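Long-range contacts in Apc35852 (Geobacillus stearothermophilus, PDB 1U9C), which is of unknown function but belongs to the DJ-1/PfpI family, whose members include proteins described as chaperones and as cysteine proteases: residues 8-13 / 33-38; 45-50 / 74-79. All blocks are in the same frame, centred on the assembly; numbering follows the deposited sequence.

Interaction 1: 8-13 / 33-38; sequences VLMVVT and VPYLVF
This is the strand-to-helix packing of the first beta-alpha-beta crossover in the DJ-1/PfpI fold, where Val-8 and Met-10 of strand 7-12 meet Pro-34, Tyr-35 and Phe-38 of helix 28-40. The helix packs on the parallel part of the central mixed sheet and runs almost antiparallel to the strand, at 168°, with the two segment axes 10.8 Å apart. Met-10 makes most of the contact. Its CG stands anti to the carbonyl carbon, and a bend at chi3 (76°) turns the methyl onto the helix backbone, Met-10 CE lying 3.9 Å from Tyr-35 N and also against Pro-34 CB. The sulfur meets the edges of two aromatic rings, making a Met-aromatic contact with each. Met-10 SD lies 4.1 Å from Tyr-35 CD1. Met-10 SD is 4.2 Å from Phe-38 CD2, again close to the ring plane. An alanine in place of Met-10 would remove CG, SD and CE, and would probably open a gap between the sheet and the helix and cost both rings their sulfur neighbour. One turn further along the helix, Phe-38 takes up Val-8: Val-8 CG1 is 3.9 Å from Phe-38 CE2, while CG2 lies over a face of the ring. Phe-94 of strand 92-95 also touches Met-10 and Pro-34, and Val-45 of strand 44-49 touches Met-10 and Phe-38, extending this apolar layer to both neighbouring strands. Within the helix, Pro-34 O accepts the Phe-38 N-H and also sits 3.1 Å above the plane of the Phe-38 ring, offset toward its rim.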
loop_
_atom_site.group_PDB
_atom_site.type_symbol
_atom_site.label_atom_id
_atom_site.label_comp_id
_atom_site.label_asym_id
_atom_site.label_seq_id
_atom_site.Cartn_x
_atom_site.Cartn_y
_atom_site.Cartn_z
ATOM N N VAL A 8 -13.695 -0.962 2.321
ATOM C CA VAL A 8 -12.244 -0.951 2.098
ATOM C C VAL A 8 -11.678 0.402 2.519
ATOM O O VAL A 8 -12.162 1.441 2.088
ATOM C CB VAL A 8 -11.841 -1.264 0.637
ATOM C CG1 VAL A 8 -10.371 -1.256 0.462
ATOM C CG2 VAL A 8 -12.424 -2.590 0.205
ATOM N N LEU A 9 -10.634 0.364 3.333
ATOM C CA LEU A 9 -9.887 1.564 3.723
ATOM C C LEU A 9 -8.640 1.647 2.842
ATOM O O LEU A 9 -7.839 0.717 2.829
ATOM C CB LEU A 9 -9.460 1.465 5.187
ATOM C CG LEU A 9 -8.570 2.593 5.699
ATOM C CD1 LEU A 9 -9.295 3.921 5.688
ATOM C CD2 LEU A 9 -8.058 2.235 7.088
ATOM N N MET A 10 -8.465 2.741 2.110
ATOM C CA MET A 10 -7.231 2.956 1.339
ATOM C C MET A 10 -6.399 4.039 1.971
ATOM O O MET A 10 -7.007 5.055 2.366
ATOM C CB MET A 10 -7.566 3.327 -0.101
ATOM C CG MET A 10 -8.371 2.221 -0.812
ATOM S SD MET A 10 -8.627 2.508 -2.587
ATOM C CE MET A 10 -7.009 2.106 -3.225
ATOM N N VAL A 11 -5.102 3.816 2.150
ATOM C CA VAL A 11 -4.265 4.815 2.819
ATOM C C VAL A 11 -3.078 5.108 1.938
ATOM O O VAL A 11 -2.339 4.223 1.533
ATOM C CB VAL A 11 -3.794 4.322 4.197
ATOM C CG1 VAL A 11 -3.058 5.449 4.916
ATOM C CG2 VAL A 11 -4.934 3.840 5.068
ATOM N N VAL A 12 -2.886 6.401 1.631
ATOM C CA VAL A 12 -1.799 6.855 0.791
ATOM C C VAL A 12 -0.891 7.875 1.514
ATOM O O VAL A 12 -1.225 8.504 2.500
ATOM C CB VAL A 12 -2.325 7.451 -0.543
ATOM C CG1 VAL A 12 -3.131 6.413 -1.276
ATOM C CG2 VAL A 12 -3.154 8.738 -0.307
ATOM N N THR A 13 0.313 8.004 0.929
ATOM C CA THR A 13 1.349 8.950 1.405
ATOM C C THR A 13 0.985 10.389 1.103
ATOM O O THR A 13 0.183 10.706 0.223
ATOM C CB THR A 13 2.681 8.573 0.723
ATOM O OG1 THR A 13 3.773 9.353 1.264
ATOM C CG2 THR A 13 2.689 8.859 -0.760
ATOM N N VAL A 33 -6.094 2.302 -9.981
ATOM C CA VAL A 33 -6.588 1.053 -10.530
ATOM C C VAL A 33 -7.327 0.247 -9.432
ATOM O O VAL A 33 -8.447 -0.212 -9.645
ATOM C CB VAL A 33 -5.452 0.303 -11.194
ATOM C CG1 VAL A 33 -5.742 -1.189 -11.304
ATOM C CG2 VAL A 33 -5.126 0.942 -12.558
ATOM N N PRO A 34 -6.751 0.057 -8.250
ATOM C CA PRO A 34 -7.497 -0.579 -7.172
ATOM C C PRO A 34 -8.794 0.138 -6.802
ATOM O O PRO A 34 -9.811 -0.532 -6.557
ATOM C CB PRO A 34 -6.466 -0.656 -6.030
ATOM C CG PRO A 34 -5.167 -0.737 -6.776
ATOM C CD PRO A 34 -5.343 0.259 -7.879
ATOM N N TYR A 35 -8.739 1.451 -6.698
ATOM C CA TYR A 35 -9.944 2.226 -6.341
ATOM C C TYR A 35 -11.066 1.892 -7.348
ATOM O O TYR A 35 -12.194 1.596 -6.916
ATOM C CB TYR A 35 -9.600 3.722 -6.391
ATOM C CG TYR A 35 -10.764 4.663 -6.054
ATOM C CD1 TYR A 35 -11.057 4.941 -4.771
ATOM C CD2 TYR A 35 -11.515 5.250 -7.038
ATOM C CE1 TYR A 35 -12.095 5.793 -4.445
ATOM C CE2 TYR A 35 -12.561 6.133 -6.688
ATOM C CZ TYR A 35 -12.790 6.380 -5.399
ATOM O OH TYR A 35 -13.834 7.256 -5.056
ATOM N N LEU A 36 -10.758 1.900 -8.623
ATOM C CA LEU A 36 -11.779 1.638 -9.646
ATOM C C LEU A 36 -12.281 0.193 -9.507
ATOM O O LEU A 36 -13.501 -0.060 -9.619
ATOM C CB LEU A 36 -11.194 1.869 -11.061
ATOM C CG LEU A 36 -12.047 1.562 -12.292
ATOM C CD1 LEU A 36 -13.244 2.482 -12.278
ATOM C CD2 LEU A 36 -11.300 1.668 -13.608
ATOM N N VAL A 37 -11.403 -0.806 -9.323
ATOM C CA VAL A 37 -11.814 -2.188 -9.094
ATOM C C VAL A 37 -12.788 -2.276 -7.936
ATOM O O VAL A 37 -13.872 -2.912 -8.040
ATOM C CB VAL A 37 -10.567 -3.127 -8.857
ATOM C CG1 VAL A 37 -10.979 -4.524 -8.287
ATOM C CG2 VAL A 37 -9.735 -3.298 -10.132
ATOM N N PHE A 38 -12.440 -1.653 -6.803
ATOM C CA PHE A 38 -13.311 -1.724 -5.632
ATOM C C PHE A 38 -14.649 -1.004 -5.834
ATOM O O PHE A 38 -15.702 -1.512 -5.439
ATOM C CB PHE A 38 -12.569 -1.184 -4.396
ATOM C CG PHE A 38 -11.303 -1.928 -4.049
ATOM C CD1 PHE A 38 -11.152 -3.284 -4.256
ATOM C CD2 PHE A 38 -10.240 -1.237 -3.499
ATOM C CE1 PHE A 38 -9.994 -3.935 -3.938
ATOM C CE2 PHE A 38 -9.085 -1.902 -3.185
ATOM C CZ PHE A 38 -8.969 -3.247 -3.403
#

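Interaction 2: 45-50 / 74-79; sequences VKVASI and AALKHT
Val-47 overlaps Thr-79 through methyl groups, its CG1 lying 3.8 Å from Thr-79 CG2 where the two side chains cross at about a right angle. The other methyl of the valine, CG2, faces Ala-75 CB at 4.2 Å, and Leu-76 brings the end of its chain near CG1 although its CB points away from the strand. Strand 44-49 thus packs against residues 75-79, which lead from helix 70-75 back to the sheet, inside the beta-alpha-beta unit that ends in the short edge strand 80-81. A type I turn from Ala-75 to His-78 reverses the chain, and Thr-79 comes alongside Ala-48 with their CA atoms 5.0 Å apart. Immediately beyond, Ala-80 and Val-47 are joined by a backbone hydrogen bond. Ser-49 supplies the polar part: its OG donates to Thr-79 OG1 over 2.7 Å. Both hydroxyls lie between the backbone N and the carbonyl carbon of their own residues (chi1 68° for the serine, 65° for the threonine), which puts OG and OG1 within bonding distance of each other. Thr-79 OG1 is also bonded to Gly-53 O, and Ser-49 OG to Asn-14 ND2, so each buried hydroxyl both gives and accepts a hydrogen bond, which would fix its orientation and pay for burying it beside the methyl packing.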
loop_
_atom_site.group_PDB
_atom_site.type_symbol
_atom_site.label_atom_id
_atom_site.label_comp_id
_atom_site.label_asym_id
_atom_site.label_seq_id
_atom_site.Cartn_x
_atom_site.Cartn_y
_atom_site.Cartn_z
ATOM N N VAL A 45 -15.651 2.540 -0.195
ATOM C CA VAL A 45 -14.217 2.823 -0.064
ATOM C C VAL A 45 -13.990 4.143 0.655
ATOM O O VAL A 45 -14.521 5.172 0.264
ATOM C CB VAL A 45 -13.554 2.897 -1.447
ATOM C CG1 VAL A 45 -12.115 3.084 -1.291
ATOM C CG2 VAL A 45 -13.857 1.637 -2.269
ATOM N N LYS A 46 -13.219 4.114 1.718
ATOM C CA LYS A 46 -12.783 5.317 2.425
ATOM C C LYS A 46 -11.379 5.624 1.986
ATOM O O LYS A 46 -10.463 4.781 2.058
ATOM C CB LYS A 46 -12.767 5.151 3.948
ATOM C CG LYS A 46 -12.321 6.446 4.644
ATOM C CD LYS A 46 -12.539 6.486 6.118
ATOM C CE LYS A 46 -12.102 7.779 6.704
ATOM N NZ LYS A 46 -12.494 7.871 8.158
ATOM N N VAL A 47 -11.174 6.817 1.472
ATOM C CA VAL A 47 -9.882 7.293 0.998
ATOM C C VAL A 47 -9.192 8.172 2.010
ATOM O O VAL A 47 -9.671 9.244 2.291
ATOM C CB VAL A 47 -10.036 8.051 -0.355
ATOM C CG1 VAL A 47 -8.688 8.450 -0.880
ATOM C CG2 VAL A 47 -10.764 7.192 -1.401
ATOM N N ALA A 48 -8.148 7.661 2.625
ATOM C CA ALA A 48 -7.383 8.350 3.629
ATOM C C ALA A 48 -5.938 8.569 3.208
ATOM O O ALA A 48 -5.386 7.868 2.355
ATOM C CB ALA A 48 -7.443 7.617 4.970
ATOM N N SER A 49 -5.331 9.541 3.842
ATOM C CA SER A 49 -3.882 9.732 3.757
ATOM C C SER A 49 -3.359 10.010 5.145
ATOM O O SER A 49 -4.092 10.258 6.094
ATOM C CB SER A 49 -3.509 10.778 2.725
ATOM O OG SER A 49 -3.952 12.079 3.162
ATOM N N ILE A 50 -2.039 9.989 5.289
ATOM C CA ILE A 50 -1.443 10.287 6.581
ATOM C C ILE A 50 -1.914 11.665 7.076
ATOM O O ILE A 50 -2.260 11.833 8.277
ATOM C CB ILE A 50 0.084 10.179 6.446
ATOM C CG1 ILE A 50 0.549 8.780 6.088
ATOM C CG2 ILE A 50 0.756 10.745 7.737
ATOM C CD1 ILE A 50 0.147 7.679 7.030
ATOM N N ALA A 74 -9.923 12.724 -8.466
ATOM C CA ALA A 74 -10.638 13.679 -7.663
ATOM C C ALA A 74 -10.704 13.337 -6.217
ATOM O O ALA A 74 -10.573 14.243 -5.357
ATOM C CB ALA A 74 -12.063 13.880 -8.284
ATOM N N ALA A 75 -10.881 12.067 -5.871
ATOM C CA ALA A 75 -10.874 11.648 -4.494
ATOM C C ALA A 75 -9.597 12.026 -3.763
ATOM O O ALA A 75 -9.623 12.339 -2.577
ATOM C CB ALA A 75 -11.132 10.164 -4.412
ATOM N N LEU A 76 -8.491 11.967 -4.482
ATOM C CA LEU A 76 -7.199 12.259 -3.868
ATOM C C LEU A 76 -7.012 13.706 -3.550
ATOM O O LEU A 76 -6.067 14.051 -2.828
ATOM C CB LEU A 76 -6.098 11.833 -4.826
ATOM C CG LEU A 76 -5.948 10.345 -4.981
ATOM C CD1 LEU A 76 -5.015 10.038 -6.136
ATOM C CD2 LEU A 76 -5.446 9.693 -3.668
ATOM N N LYS A 77 -7.870 14.588 -4.042
ATOM C CA LYS A 77 -7.737 16.017 -3.738
ATOM C C LYS A 77 -8.301 16.376 -2.356
ATOM O O LYS A 77 -8.020 17.481 -1.858
ATOM C CB LYS A 77 -8.405 16.893 -4.850
ATOM C CG LYS A 77 -7.830 16.650 -6.209
ATOM C CD LYS A 77 -8.076 17.802 -7.180
ATOM C CE LYS A 77 -7.748 17.378 -8.580
ATOM N NZ LYS A 77 -6.387 16.869 -8.790
ATOM N N HIS A 78 -9.068 15.494 -1.726
ATOM C CA HIS A 78 -9.736 15.781 -0.460
ATOM C C HIS A 78 -9.855 14.540 0.393
ATOM O O HIS A 78 -10.911 14.107 0.810
ATOM C CB HIS A 78 -11.123 16.455 -0.696
ATOM C CG HIS A 78 -11.980 15.742 -1.685
ATOM N ND1 HIS A 78 -12.156 16.189 -2.981
ATOM C CD2 HIS A 78 -12.660 14.577 -1.585
ATOM C CE1 HIS A 78 -12.916 15.315 -3.627
ATOM N NE2 HIS A 78 -13.257 14.349 -2.809
ATOM N N THR A 79 -8.682 13.969 0.706
ATOM C CA THR A 79 -8.644 12.738 1.503
ATOM C C THR A 79 -8.938 12.988 2.973
ATOM O O THR A 79 -8.670 14.073 3.502
ATOM C CB THR A 79 -7.301 12.011 1.339
ATOM O OG1 THR A 79 -6.241 12.815 1.889
ATOM C CG2 THR A 79 -6.995 11.738 -0.098
#

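From the N terminus, strand 7-12 comes first, and interaction 1 closes the loop that leads from it to helix 28-40. The chain then turns directly into strand 44-49, and interaction 2 closes a second loop, through helix 70-75, before the edge strand 80-81. The two closures follow in series, neither enclosing nor crossing the other. They join in the sheet, where strands 7-12 and 44-49 are parallel neighbours and Met-10 bonds through its backbone to Lys-46 and Ala-48. Tyr-35 also reaches Val-47, so helix 28-40 packs on both strands. Together the contacts tie the side of the sheet from strand 7-12 out to edge strand 80-81 to two successive helices.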